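Local structure of enoyl-CoA hydratase (Thermus thermophilus, 1WZ8) at the interface of chains A and B and the interface of chains A and C. The protein probably catalyses the reversible hydration of the double bond of enoyl-CoA thioesters, as a hexameric enzyme of the crotonase family. Residues are numbered along the deposited sequence; one frame, centred on the assembly and turned at random. Chains: chain A/B/C, enoyl-CoA hydratase.

Contact 1: the interface of chains A and B. Residues chain A 83, 86-87, 237, 240-241; chain B 83, 86, 237, 240-241.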
ATOM      1  N   HIS A  83       4.655   6.391 -32.885  1.00 19.72           N
ATOM      2  CA  HIS A  83       3.873   6.003 -31.734  1.00 19.55           C
ATOM      3  C   HIS A  83       4.105   4.536 -31.433  1.00 19.02           C
ATOM      4  O   HIS A  83       4.233   4.122 -30.288  1.00 17.03           O
ATOM      5  CB  HIS A  83       2.397   6.242 -32.054  1.00 20.47           C
ATOM      6  CG  HIS A  83       1.544   5.675 -30.950  1.00 20.20           C
ATOM      7  ND1 HIS A  83       1.069   6.417 -29.919  1.00 20.47           N
ATOM      8  CD2 HIS A  83       1.099   4.357 -30.789  1.00 19.17           C
ATOM      9  CE1 HIS A  83       0.354   5.567 -29.158  1.00 19.80           C
ATOM     10  NE2 HIS A  83       0.354   4.326 -29.655  1.00 19.39           N
ATOM     11  N   LEU A  86       7.478   4.136 -29.829  1.00 14.85           N
ATOM     12  CA  LEU A  86       7.448   4.662 -28.475  1.00 13.73           C
ATOM     13  C   LEU A  86       6.859   3.653 -27.490  1.00 13.31           C
ATOM     14  O   LEU A  86       7.442   3.389 -26.437  1.00 13.57           O
ATOM     15  CB  LEU A  86       6.636   5.960 -28.426  1.00 13.42           C
ATOM     16  CG  LEU A  86       6.655   6.691 -27.080  1.00 13.48           C
ATOM     17  CD1 LEU A  86       8.077   7.154 -26.779  1.00 14.01           C
ATOM     18  CD2 LEU A  86       5.705   7.878 -27.112  1.00 16.59           C
ATOM     19  N   LEU A  87       5.708   3.080 -27.825  1.00 12.15           N
ATOM     20  CA  LEU A  87       5.082   2.126 -26.916  1.00 12.70           C
ATOM     21  C   LEU A  87       5.788   0.778 -26.844  1.00 12.15           C
ATOM     22  O   LEU A  87       5.718   0.099 -25.820  1.00 12.38           O
ATOM     23  CB  LEU A  87       3.604   1.943 -27.271  1.00 14.83           C
ATOM     24  CG  LEU A  87       2.660   2.992 -26.658  1.00 13.64           C
ATOM     25  CD1 LEU A  87       2.673   2.844 -25.143  1.00 14.43           C
ATOM     26  CD2 LEU A  87       3.082   4.407 -27.058  1.00 13.78           C
ATOM     27  N   ALA A 237       5.608   6.434 -17.864  1.00  9.41           N
ATOM     28  CA  ALA A 237       4.591   6.970 -18.769  1.00 10.15           C
ATOM     29  C   ALA A 237       4.738   8.480 -18.921  1.00 10.25           C
ATOM     30  O   ALA A 237       4.616   9.014 -20.029  1.00 10.12           O
ATOM     31  CB  ALA A 237       3.184   6.622 -18.254  1.00 12.26           C
ATOM     32  N   PHE A 240       7.628   9.201 -21.208  1.00  9.41           N
ATOM     33  CA  PHE A 240       7.297   8.981 -22.609  1.00 10.74           C
ATOM     34  C   PHE A 240       6.325  10.027 -23.151  1.00 12.39           C
ATOM     35  O   PHE A 240       6.317  10.314 -24.353  1.00 12.18           O
ATOM     36  CB  PHE A 240       6.781   7.551 -22.806  1.00 10.45           C
ATOM     37  CG  PHE A 240       7.883   6.514 -22.845  1.00 11.13           C
ATOM     38  CD1 PHE A 240       8.923   6.549 -21.918  1.00 11.67           C
ATOM     39  CD2 PHE A 240       7.898   5.530 -23.828  1.00 12.72           C
ATOM     40  CE1 PHE A 240       9.967   5.621 -21.973  1.00 12.54           C
ATOM     41  CE2 PHE A 240       8.939   4.595 -23.893  1.00 12.54           C
ATOM     42  CZ  PHE A 240       9.975   4.641 -22.962  1.00 13.41           C
ATOM     43  N   LEU A 241       5.509  10.612 -22.282  1.00 11.56           N
ATOM     44  CA  LEU A 241       4.605  11.653 -22.748  1.00 13.76           C
ATOM     45  C   LEU A 241       5.462  12.855 -23.136  1.00 14.67           C
ATOM     46  O   LEU A 241       5.086  13.657 -23.989  1.00 14.73           O
ATOM     47  CB  LEU A 241       3.616  12.048 -21.653  1.00 14.02           C
ATOM     48  CG  LEU A 241       2.359  11.182 -21.584  1.00 15.26           C
ATOM     49  CD1 LEU A 241       1.614  11.444 -20.277  1.00 16.19           C
ATOM     50  CD2 LEU A 241       1.472  11.493 -22.793  1.00 17.42           C
TER
ATOM     51  N   HIS B  83       1.043  19.163 -27.914  1.00 20.71           N
ATOM     52  CA  HIS B  83       1.592  18.511 -26.729  1.00 19.69           C
ATOM     53  C   HIS B  83       1.247  19.359 -25.515  1.00 19.71           C
ATOM     54  O   HIS B  83       0.948  18.837 -24.442  1.00 17.96           O
ATOM     55  CB  HIS B  83       3.115  18.370 -26.848  1.00 19.47           C
ATOM     56  CG  HIS B  83       3.788  17.971 -25.570  1.00 18.69           C
ATOM     57  ND1 HIS B  83       4.140  16.669 -25.288  1.00 17.75           N
ATOM     58  CD2 HIS B  83       4.189  18.706 -24.506  1.00 16.66           C
ATOM     59  CE1 HIS B  83       4.728  16.619 -24.106  1.00 18.04           C
ATOM     60  NE2 HIS B  83       4.770  17.841 -23.610  1.00 17.78           N
ATOM     61  N   LEU B  86      -2.356  18.701 -24.654  1.00 16.57           N
ATOM     62  CA  LEU B  86      -2.471  17.351 -24.124  1.00 15.22           C
ATOM     63  C   LEU B  86      -2.108  17.313 -22.644  1.00 15.59           C
ATOM     64  O   LEU B  86      -2.845  16.754 -21.836  1.00 15.05           O
ATOM     65  CB  LEU B  86      -1.564  16.395 -24.900  1.00 14.52           C
ATOM     66  CG  LEU B  86      -1.628  14.913 -24.506  1.00 13.74           C
ATOM     67  CD1 LEU B  86      -2.997  14.335 -24.863  1.00 15.32           C
ATOM     68  CD2 LEU B  86      -0.524  14.150 -25.224  1.00 15.60           C
ATOM     69  N   ALA B 237      -2.193   8.461 -17.770  1.00 11.01           N
ATOM     70  CA  ALA B 237      -1.013   8.662 -18.613  1.00 10.12           C
ATOM     71  C   ALA B 237      -1.031   7.711 -19.810  1.00 10.93           C
ATOM     72  O   ALA B 237      -0.697   8.101 -20.934  1.00  8.89           O
ATOM     73  CB  ALA B 237       0.270   8.462 -17.787  1.00 12.17           C
ATOM     74  N   PHE B 240      -3.521   8.953 -22.369  1.00 10.20           N
ATOM     75  CA  PHE B 240      -2.988  10.086 -23.117  1.00 10.25           C
ATOM     76  C   PHE B 240      -1.870   9.694 -24.083  1.00 11.88           C
ATOM     77  O   PHE B 240      -1.658  10.356 -25.107  1.00 11.35           O
ATOM     78  CB  PHE B 240      -2.551  11.192 -22.150  1.00  9.00           C
ATOM     79  CG  PHE B 240      -3.707  12.024 -21.622  1.00 10.64           C
ATOM     80  CD1 PHE B 240      -4.861  11.406 -21.127  1.00 11.87           C
ATOM     81  CD2 PHE B 240      -3.662  13.413 -21.658  1.00 12.83           C
ATOM     82  CE1 PHE B 240      -5.952  12.164 -20.682  1.00 12.10           C
ATOM     83  CE2 PHE B 240      -4.750  14.185 -21.214  1.00 11.63           C
ATOM     84  CZ  PHE B 240      -5.898  13.559 -20.725  1.00 12.74           C
ATOM     85  N   LEU B 241      -1.155   8.616 -23.776  1.00 12.03           N
ATOM     86  CA  LEU B 241      -0.119   8.165 -24.689  1.00 14.97           C
ATOM     87  C   LEU B 241      -0.826   7.656 -25.944  1.00 15.45           C
ATOM     88  O   LEU B 241      -0.293   7.729 -27.047  1.00 15.72           O
ATOM     89  CB  LEU B 241       0.713   7.046 -24.059  1.00 15.51           C
ATOM     90  CG  LEU B 241       1.902   7.518 -23.216  1.00 16.39           C
ATOM     91  CD1 LEU B 241       2.498   6.341 -22.441  1.00 15.72           C
ATOM     92  CD2 LEU B 241       2.947   8.147 -24.136  1.00 16.41           C
TER
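The imidazole of A:His83 carries A:Leu87 CD2 on one face, 3.6 Å above the ring plane and displaced toward the rim, while its edge is turned across the boundary to the main-chain carbonyl of B:Leu241. B:His83 likewise presents its edge to the carbonyl end of A:Leu241. ND1 of A:His83 stays 3.4 Å from O of B:Leu241, and no hydrogen bond is made across this patch. The A:Phe240 and B:Phe240 rings have the carbonyl oxygens of A:Leu86 and B:Leu86 respectively at their edges, an intramolecular neighbour; CB and the main-chain carbonyl carbon of each phenylalanine touch CD2 of the leucine opposite.

Between these rings, two-fold related helices 229-241 meet through aliphatic carbon. A:Leu241 and B:Leu241 have CG anti to the carbonyl carbon (chi1 -86° and -87°) and cross obliquely alongside each other, CG and CD2 of one against CG and CD2 of the other, with A:Leu241 CD2 3.9 Å from B:Leu241 CD2. CD2 of A:Leu241 also meets B:Leu86 CD2, and its CD1 lies 4.1 Å from B:Ala237 CB. A:Ala237 CB and B:Ala237 CB face each other at 3.5 Å, tighter than usual van der Waals contact, so the helices are closely apposed here. An alanine in place of A:Leu241 would lose CG and both methyls and would probably loosen the packing against B:Leu241, B:Phe240, B:Leu86 and B:Ala237. The patch thus supplies an apolar, self-complementary part of the two-fold interface that helps join subunits of the hexamer.

Contact 2: the interface of chains A and C. Residues chain A 127-128, 187, 202, 205-206; chain C 166-167, 170-171, 173.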
ATOM      1  N   ASP A 127      20.796  -7.361  -8.336  1.00  9.19           N
ATOM      2  CA  ASP A 127      20.728  -7.514  -6.889  1.00 10.52           C
ATOM      3  C   ASP A 127      21.948  -6.917  -6.216  1.00  9.86           C
ATOM      4  O   ASP A 127      21.850  -6.305  -5.156  1.00  9.63           O
ATOM      5  CB  ASP A 127      20.595  -8.991  -6.549  1.00 10.54           C
ATOM      6  CG  ASP A 127      19.342  -9.593  -7.141  1.00 11.78           C
ATOM      7  OD1 ASP A 127      18.246  -9.286  -6.628  1.00 11.64           O
ATOM      8  OD2 ASP A 127      19.452 -10.351  -8.124  1.00 11.63           O
ATOM      9  N   ILE A 128      23.105  -7.092  -6.842  1.00  9.43           N
ATOM     10  CA  ILE A 128      24.336  -6.554  -6.289  1.00  9.15           C
ATOM     11  C   ILE A 128      25.129  -5.902  -7.409  1.00  9.83           C
ATOM     12  O   ILE A 128      25.360  -6.511  -8.452  1.00 11.33           O
ATOM     13  CB  ILE A 128      25.194  -7.665  -5.645  1.00 10.51           C
ATOM     14  CG1 ILE A 128      24.444  -8.276  -4.456  1.00  9.62           C
ATOM     15  CG2 ILE A 128      26.532  -7.089  -5.189  1.00 10.95           C
ATOM     16  CD1 ILE A 128      25.183  -9.401  -3.763  1.00 13.57           C
ATOM     17  N   ALA A 187      26.296  -1.691  -3.518  1.00 11.04           N
ATOM     18  CA  ALA A 187      26.911  -2.442  -2.424  1.00 11.21           C
ATOM     19  C   ALA A 187      28.402  -2.238  -2.202  1.00 12.93           C
ATOM     20  O   ALA A 187      28.851  -2.078  -1.059  1.00 13.17           O
ATOM     21  CB  ALA A 187      26.631  -3.935  -2.604  1.00 12.26           C
ATOM     22  N   VAL A 202      31.891 -12.149  -6.256  1.00 11.98           N
ATOM     23  CA  VAL A 202      30.575 -12.062  -5.638  1.00 12.50           C
ATOM     24  C   VAL A 202      29.638 -13.067  -6.302  1.00 12.10           C
ATOM     25  O   VAL A 202      28.930 -13.819  -5.629  1.00 11.27           O
ATOM     26  CB  VAL A 202      29.990 -10.634  -5.784  1.00 11.02           C
ATOM     27  CG1 VAL A 202      28.558 -10.597  -5.266  1.00 12.14           C
ATOM     28  CG2 VAL A 202      30.849  -9.641  -5.005  1.00 12.98           C
ATOM     29  N   ARG A 205      30.423 -16.618  -5.285  1.00 14.11           N
ATOM     30  CA  ARG A 205      29.962 -16.868  -3.919  1.00 15.40           C
ATOM     31  C   ARG A 205      28.464 -17.139  -3.899  1.00 14.41           C
ATOM     32  O   ARG A 205      27.994 -18.009  -3.165  1.00 14.01           O
ATOM     33  CB  ARG A 205      30.261 -15.674  -3.001  1.00 17.06           C
ATOM     34  CG  ARG A 205      31.704 -15.581  -2.517  1.00 23.42           C
ATOM     35  CD  ARG A 205      31.881 -14.401  -1.557  1.00 25.87           C
ATOM     36  NE  ARG A 205      31.120 -14.560  -0.318  1.00 28.87           N
ATOM     37  CZ  ARG A 205      30.930 -13.590   0.571  1.00 29.44           C
ATOM     38  NH1 ARG A 205      31.441 -12.385   0.361  1.00 30.53           N
ATOM     39  NH2 ARG A 205      30.225 -13.820   1.670  1.00 30.05           N
ATOM     40  N   LEU A 206      27.716 -16.380  -4.691  1.00 13.22           N
ATOM     41  CA  LEU A 206      26.273 -16.562  -4.768  1.00 13.76           C
ATOM     42  C   LEU A 206      25.951 -17.923  -5.380  1.00 14.31           C
ATOM     43  O   LEU A 206      25.019 -18.597  -4.948  1.00 14.46           O
ATOM     44  CB  LEU A 206      25.644 -15.452  -5.606  1.00 12.11           C
ATOM     45  CG  LEU A 206      25.647 -14.071  -4.945  1.00 11.79           C
ATOM     46  CD1 LEU A 206      25.363 -13.001  -5.983  1.00  8.21           C
ATOM     47  CD2 LEU A 206      24.610 -14.036  -3.831  1.00 12.28           C
TER
ATOM     48  N   LYS C 166      20.413  -6.444   0.407  1.00 10.27           N
ATOM     49  CA  LYS C 166      20.690  -7.577  -0.463  1.00 10.68           C
ATOM     50  C   LYS C 166      22.119  -8.082  -0.344  1.00 11.63           C
ATOM     51  O   LYS C 166      22.354  -9.288  -0.356  1.00 11.68           O
ATOM     52  CB  LYS C 166      20.382  -7.229  -1.922  1.00 10.91           C
ATOM     53  CG  LYS C 166      18.901  -7.289  -2.248  1.00 11.14           C
ATOM     54  CD  LYS C 166      18.623  -6.993  -3.700  1.00 14.57           C
ATOM     55  CE  LYS C 166      17.158  -7.244  -4.018  1.00 13.37           C
ATOM     56  NZ  LYS C 166      16.851  -6.916  -5.432  1.00 14.03           N
ATOM     57  N   TYR C 167      23.073  -7.167  -0.219  1.00 11.52           N
ATOM     58  CA  TYR C 167      24.471  -7.560  -0.108  1.00 12.22           C
ATOM     59  C   TYR C 167      24.758  -8.393   1.143  1.00 13.01           C
ATOM     60  O   TYR C 167      25.332  -9.479   1.054  1.00 12.46           O
ATOM     61  CB  TYR C 167      25.369  -6.319  -0.115  1.00 12.41           C
ATOM     62  CG  TYR C 167      26.846  -6.630  -0.010  1.00 14.18           C
ATOM     63  CD1 TYR C 167      27.548  -7.160  -1.092  1.00 14.95           C
ATOM     64  CD2 TYR C 167      27.535  -6.417   1.181  1.00 16.44           C
ATOM     65  CE1 TYR C 167      28.902  -7.475  -0.987  1.00 16.58           C
ATOM     66  CE2 TYR C 167      28.887  -6.731   1.299  1.00 17.41           C
ATOM     67  CZ  TYR C 167      29.563  -7.256   0.212  1.00 18.19           C
ATOM     68  OH  TYR C 167      30.898  -7.564   0.327  1.00 20.95           O
ATOM     69  N   LEU C 170      22.042 -11.752   1.246  1.00 11.58           N
ATOM     70  CA  LEU C 170      22.259 -12.802   0.258  1.00 13.22           C
ATOM     71  C   LEU C 170      23.633 -13.455   0.377  1.00 15.92           C
ATOM     72  O   LEU C 170      23.796 -14.627   0.032  1.00 15.94           O
ATOM     73  CB  LEU C 170      22.082 -12.241  -1.159  1.00 10.40           C
ATOM     74  CG  LEU C 170      20.687 -11.717  -1.507  1.00 11.50           C
ATOM     75  CD1 LEU C 170      20.669 -11.218  -2.944  1.00 13.23           C
ATOM     76  CD2 LEU C 170      19.657 -12.832  -1.312  1.00 14.09           C
ATOM     77  N   LEU C 171      24.611 -12.699   0.870  1.00 17.09           N
ATOM     78  CA  LEU C 171      25.978 -13.198   1.013  1.00 19.04           C
ATOM     79  C   LEU C 171      26.384 -13.609   2.419  1.00 20.38           C
ATOM     80  O   LEU C 171      27.471 -14.155   2.621  1.00 19.66           O
ATOM     81  CB  LEU C 171      26.969 -12.151   0.509  1.00 20.38           C
ATOM     82  CG  LEU C 171      27.044 -11.957  -1.002  1.00 21.61           C
ATOM     83  CD1 LEU C 171      28.012 -10.829  -1.326  1.00 20.52           C
ATOM     84  CD2 LEU C 171      27.502 -13.254  -1.651  1.00 22.47           C
ATOM     85  N   GLU C 173      27.256 -11.718   4.761  1.00 19.14           N
ATOM     86  CA  GLU C 173      28.431 -10.895   5.043  1.00 18.14           C
ATOM     87  C   GLU C 173      28.189 -10.204   6.388  1.00 16.55           C
ATOM     88  O   GLU C 173      27.299  -9.368   6.519  1.00 15.65           O
ATOM     89  CB  GLU C 173      28.607  -9.857   3.924  1.00 19.13           C
ATOM     90  CG  GLU C 173      29.897  -9.047   3.967  1.00 23.92           C
ATOM     91  CD  GLU C 173      31.138  -9.904   3.789  1.00 25.70           C
ATOM     92  OE1 GLU C 173      31.102 -10.848   2.970  1.00 27.60           O
ATOM     93  OE2 GLU C 173      32.156  -9.628   4.457  1.00 29.50           O
TER
HETATM   94  O   HOH W   1      28.686 -16.543   1.322  1.00 30.31           O
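Helix 162-171 of chain C, with C:Glu173 just after it, packs against several elements of chain A: the loop residue A:Asp127, the start of strand 128-132, the loop at A:Ala187 and helix 195-207. This is a subunit interface of a crotonase-family hexamer, and it is not an exact two-fold.

C:Leu171, at the end of its helix, is wedged in by its two branches. CD1 of C:Leu171 lies 4.0 Å from A:Val202 CG1 and also touches A:Ile128 CD1, whereas its CD2 goes to A:Leu206 CD2, 3.7 Å away; the leucine crosses A:Val202 and A:Leu206 at about right angles. CD2 of C:Leu171 also sits over the centre of the A:Arg205 guanidinium, 4.0 Å above its plane, so one face of the charged group rests on a methyl.

The edge of this guanidinium is used for charge pairing. A bend at chi3 (65°) turns the tip of A:Arg205 toward C:Glu173, and NH1 donates to the carboxylate OE1 at 3.0 Å, in a salt bridge. OE1 lies only 10° out of the guanidinium plane, but the carboxylate is turned 76° from that plane, so the contact is not a coplanar two-point pairing; the additional approach of NH2 is weak. NH2 of A:Arg205 lies close to O of C:Leu171, yet its N-H points away, and the link runs through water 1, which is 3.1 Å from NH2 of A:Arg205 and 3.0 Å from O of C:Leu171.

At the other end of the patch, C:Lys166 is extended beyond CG and runs obliquely across A:Asp127. NZ of C:Lys166 forms a salt bridge with OD1 of A:Asp127 at 3.0 Å, and OD1 receives it on its anti lone pair, away from the other oxygen. Between the two charged pairs, A:Ala187 CB packs on C:Tyr167, 3.7 Å from its CB and similarly near CG and CD1 of the ring.

Contact 1 and contact 2 have centres, taken over their C-alpha atoms, about 38 Å apart, and they draw on different parts of chain A: helices 83-102 and 229-241 for the first, and strand 128-132, helix 195-207 and neighbouring loops for the second. No residue is common to both. Chain A therefore holds B and C through separate surfaces. Contact 1 relates its chains by a two-fold, while contact 2 does not and sets different elements against each other. Such a combination is consistent with the dimer of trimers typical of crotonases, contact 2 probably lying within a trimer and contact 1 between trimers.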